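Side-chain contact in putative rRNA methyltransferase (Sorangium cellulosum, PDB 4RWZ), which methylates 16S ribosomal RNA, probably at the N1 of an adenine in the decoding site, and so confers resistance to aminoglycosides: residues Ser112-Pro117 against Leu135-Asn140. Numbering follows the deposited sequence.
Sequences SALVLP and LIALLN
Leu114 packs against Leu139 and Ala137, and Val115 against Leu139, where late residues of helix 108-115 meet the C-terminal part of strand 133-139, in the central sheet of a Rossmann-like methyltransferase fold. The sheet has the 3-2-1-4-5-7-6 strand order of this class, and strand 133-139 runs between strands 98-104 and 207-213. The contact is wholly apolar, with no hydrogen bond across it. Its tight part is at Leu139, whose two methyls are shared out. Leu139 CD1 meets Val115 CG1 tip to tip at 3.6 Å. Leu139 CD2 lies 3.9 Å from Leu114 CD1, and there the two leucines cross at a slant. Leu114 CG stands anti to its carbonyl carbon (chi1 -63°) and CD1 anti to CA (chi2 166°), which together carry CD1 toward the strand. The packing is looser along the strand toward Leu135, whose side chain comes no nearer than 4.7 Å to residues 112-117. Leu114 also touches Leu122 and Leu125 of helix 119-127, so it is buried between that helix and the sheet. Past Val115, Leu116 is exposed, while Pro117 packs back onto Leu122 and helix 160-172. At the looser end of the methyl contacts, the same Leu114 CD1 reaches Ala137 CB at 4.2 Å.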
ATOM      1  N   SER A 112     -10.339   8.258   5.088  1.00 19.37           N
ATOM      2  CA  SER A 112     -11.725   8.508   4.670  1.00 20.84           C
ATOM      3  C   SER A 112     -12.120   7.740   3.420  1.00 21.31           C
ATOM      4  O   SER A 112     -13.232   7.230   3.303  1.00 24.36           O
ATOM      5  CB  SER A 112     -11.959   9.995   4.390  1.00 27.20           C
ATOM      6  OG  SER A 112     -11.654  10.703   5.560  1.00 36.03           O
ATOM      7  N   ALA A 113     -11.212   7.693   2.463  1.00 22.26           N
ATOM      8  CA  ALA A 113     -11.481   6.999   1.215  1.00 22.20           C
ATOM      9  C   ALA A 113     -11.756   5.516   1.508  1.00 21.99           C
ATOM     10  O   ALA A 113     -12.496   4.873   0.761  1.00 21.56           O
ATOM     11  CB  ALA A 113     -10.281   7.174   0.212  1.00 19.78           C
ATOM     12  N   LEU A 114     -11.147   4.935   2.561  1.00 21.82           N
ATOM     13  CA  LEU A 114     -11.364   3.491   2.825  1.00 19.29           C
ATOM     14  C   LEU A 114     -12.625   3.224   3.639  1.00 25.45           C
ATOM     15  O   LEU A 114     -13.220   2.097   3.596  1.00 22.52           O
ATOM     16  CB  LEU A 114     -10.144   2.869   3.600  1.00 18.78           C
ATOM     17  CG  LEU A 114      -8.827   2.926   2.801  1.00 20.37           C
ATOM     18  CD1 LEU A 114      -7.635   2.628   3.798  1.00 23.54           C
ATOM     19  CD2 LEU A 114      -8.822   1.880   1.718  1.00 23.24           C
ATOM     20  N   VAL A 115     -13.069   4.236   4.394  1.00 20.80           N
ATOM     21  CA  VAL A 115     -14.248   3.999   5.261  1.00 21.37           C
ATOM     22  C   VAL A 115     -15.536   4.647   4.773  1.00 26.16           C
ATOM     23  O   VAL A 115     -16.617   4.278   5.266  1.00 26.19           O
ATOM     24  CB  VAL A 115     -14.009   4.361   6.745  1.00 25.25           C
ATOM     25  CG1 VAL A 115     -12.784   3.574   7.288  1.00 22.66           C
ATOM     26  CG2 VAL A 115     -13.802   5.849   6.931  1.00 31.53           C
ATOM     27  N   LEU A 116     -15.453   5.634   3.868  1.00 24.40           N
ATOM     28  CA  LEU A 116     -16.696   6.239   3.363  1.00 24.17           C
ATOM     29  C   LEU A 116     -17.508   5.255   2.494  1.00 28.38           C
ATOM     30  O   LEU A 116     -18.724   5.069   2.726  1.00 31.95           O
ATOM     31  CB  LEU A 116     -16.449   7.595   2.667  1.00 28.66           C
ATOM     32  CG  LEU A 116     -15.967   8.652   3.696  1.00 39.65           C
ATOM     33  CD1 LEU A 116     -15.621  10.000   3.057  1.00 36.26           C
ATOM     34  CD2 LEU A 116     -16.971   8.798   4.840  1.00 38.01           C
ATOM     35  N   PRO A 117     -16.894   4.629   1.481  1.00 30.34           N
ATOM     36  CA  PRO A 117     -15.567   4.800   0.896  1.00 24.98           C
ATOM     37  C   PRO A 117     -15.673   5.625  -0.359  1.00 21.30           C
ATOM     38  O   PRO A 117     -16.768   6.065  -0.746  1.00 21.86           O
ATOM     39  CB  PRO A 117     -15.162   3.364   0.543  1.00 21.81           C
ATOM     40  CG  PRO A 117     -16.488   2.784   0.032  1.00 23.85           C
ATOM     41  CD  PRO A 117     -17.577   3.439   0.915  1.00 27.24           C
ATOM     42  N   LEU A 135      -5.926  -6.984   0.522  1.00 21.74           N
ATOM     43  CA  LEU A 135      -5.694  -5.646   1.036  1.00 21.63           C
ATOM     44  C   LEU A 135      -5.789  -5.723   2.558  1.00 23.01           C
ATOM     45  O   LEU A 135      -6.701  -6.307   3.085  1.00 22.53           O
ATOM     46  CB  LEU A 135      -6.787  -4.707   0.496  1.00 22.55           C
ATOM     47  CG  LEU A 135      -6.977  -3.326   1.121  1.00 25.66           C
ATOM     48  CD1 LEU A 135      -5.774  -2.571   0.781  1.00 29.92           C
ATOM     49  CD2 LEU A 135      -8.164  -2.612   0.457  1.00 33.36           C
ATOM     50  N   ILE A 136      -4.797  -5.168   3.265  1.00 21.42           N
ATOM     51  CA  ILE A 136      -4.821  -5.142   4.736  1.00 21.43           C
ATOM     52  C   ILE A 136      -4.638  -3.670   5.192  1.00 22.26           C
ATOM     53  O   ILE A 136      -3.640  -3.038   4.857  1.00 24.78           O
ATOM     54  CB  ILE A 136      -3.638  -5.912   5.285  1.00 22.60           C
ATOM     55  CG1 ILE A 136      -3.693  -7.362   4.762  1.00 22.94           C
ATOM     56  CG2 ILE A 136      -3.690  -5.926   6.844  1.00 23.80           C
ATOM     57  CD1 ILE A 136      -2.534  -8.294   5.317  1.00 28.14           C
ATOM     58  N   ALA A 137      -5.595  -3.139   5.925  1.00 21.59           N
ATOM     59  CA  ALA A 137      -5.512  -1.743   6.353  1.00 21.63           C
ATOM     60  C   ALA A 137      -5.570  -1.685   7.886  1.00 28.41           C
ATOM     61  O   ALA A 137      -6.444  -2.324   8.520  1.00 25.18           O
ATOM     62  CB  ALA A 137      -6.638  -0.913   5.720  1.00 21.89           C
ATOM     63  N   LEU A 138      -4.659  -0.904   8.467  1.00 21.59           N
ATOM     64  CA  LEU A 138      -4.677  -0.633   9.913  1.00 24.78           C
ATOM     65  C   LEU A 138      -5.111   0.811  10.066  1.00 24.50           C
ATOM     66  O   LEU A 138      -4.373   1.725   9.669  1.00 23.07           O
ATOM     67  CB  LEU A 138      -3.305  -0.779  10.547  1.00 21.84           C
ATOM     68  CG  LEU A 138      -2.951  -2.201  10.989  1.00 37.68           C
ATOM     69  CD1 LEU A 138      -3.877  -2.694  12.101  1.00 35.92           C
ATOM     70  CD2 LEU A 138      -3.030  -3.136   9.813  1.00 42.79           C
ATOM     71  N   LEU A 139      -6.278   1.019  10.661  1.00 22.79           N
ATOM     72  CA  LEU A 139      -6.958   2.316  10.577  1.00 22.47           C
ATOM     73  C   LEU A 139      -7.016   2.946  11.968  1.00 31.64           C
ATOM     74  O   LEU A 139      -7.480   2.309  12.911  1.00 31.36           O
ATOM     75  CB  LEU A 139      -8.385   2.156  10.026  1.00 22.72           C
ATOM     76  CG  LEU A 139      -8.543   1.483   8.648  1.00 33.74           C
ATOM     77  CD1 LEU A 139     -10.013   1.441   8.237  1.00 35.03           C
ATOM     78  CD2 LEU A 139      -7.675   2.178   7.626  1.00 29.85           C
ATOM     79  N   ASN A 140      -6.618   4.206  12.094  1.00 26.22           N
ATOM     80  CA  ASN A 140      -6.572   4.817  13.406  1.00 28.13           C
ATOM     81  C   ASN A 140      -6.825   6.297  13.149  1.00 30.03           C
ATOM     82  O   ASN A 140      -6.254   6.874  12.211  1.00 25.68           O
ATOM     83  CB  ASN A 140      -5.187   4.554  14.003  1.00 32.24           C
ATOM     84  CG  ASN A 140      -5.007   5.152  15.375  1.00 33.28           C
ATOM     85  OD1 ASN A 140      -4.984   6.364  15.528  1.00 40.54           O
ATOM     86  ND2 ASN A 140      -4.911   4.293  16.388  1.00 38.36           N
TER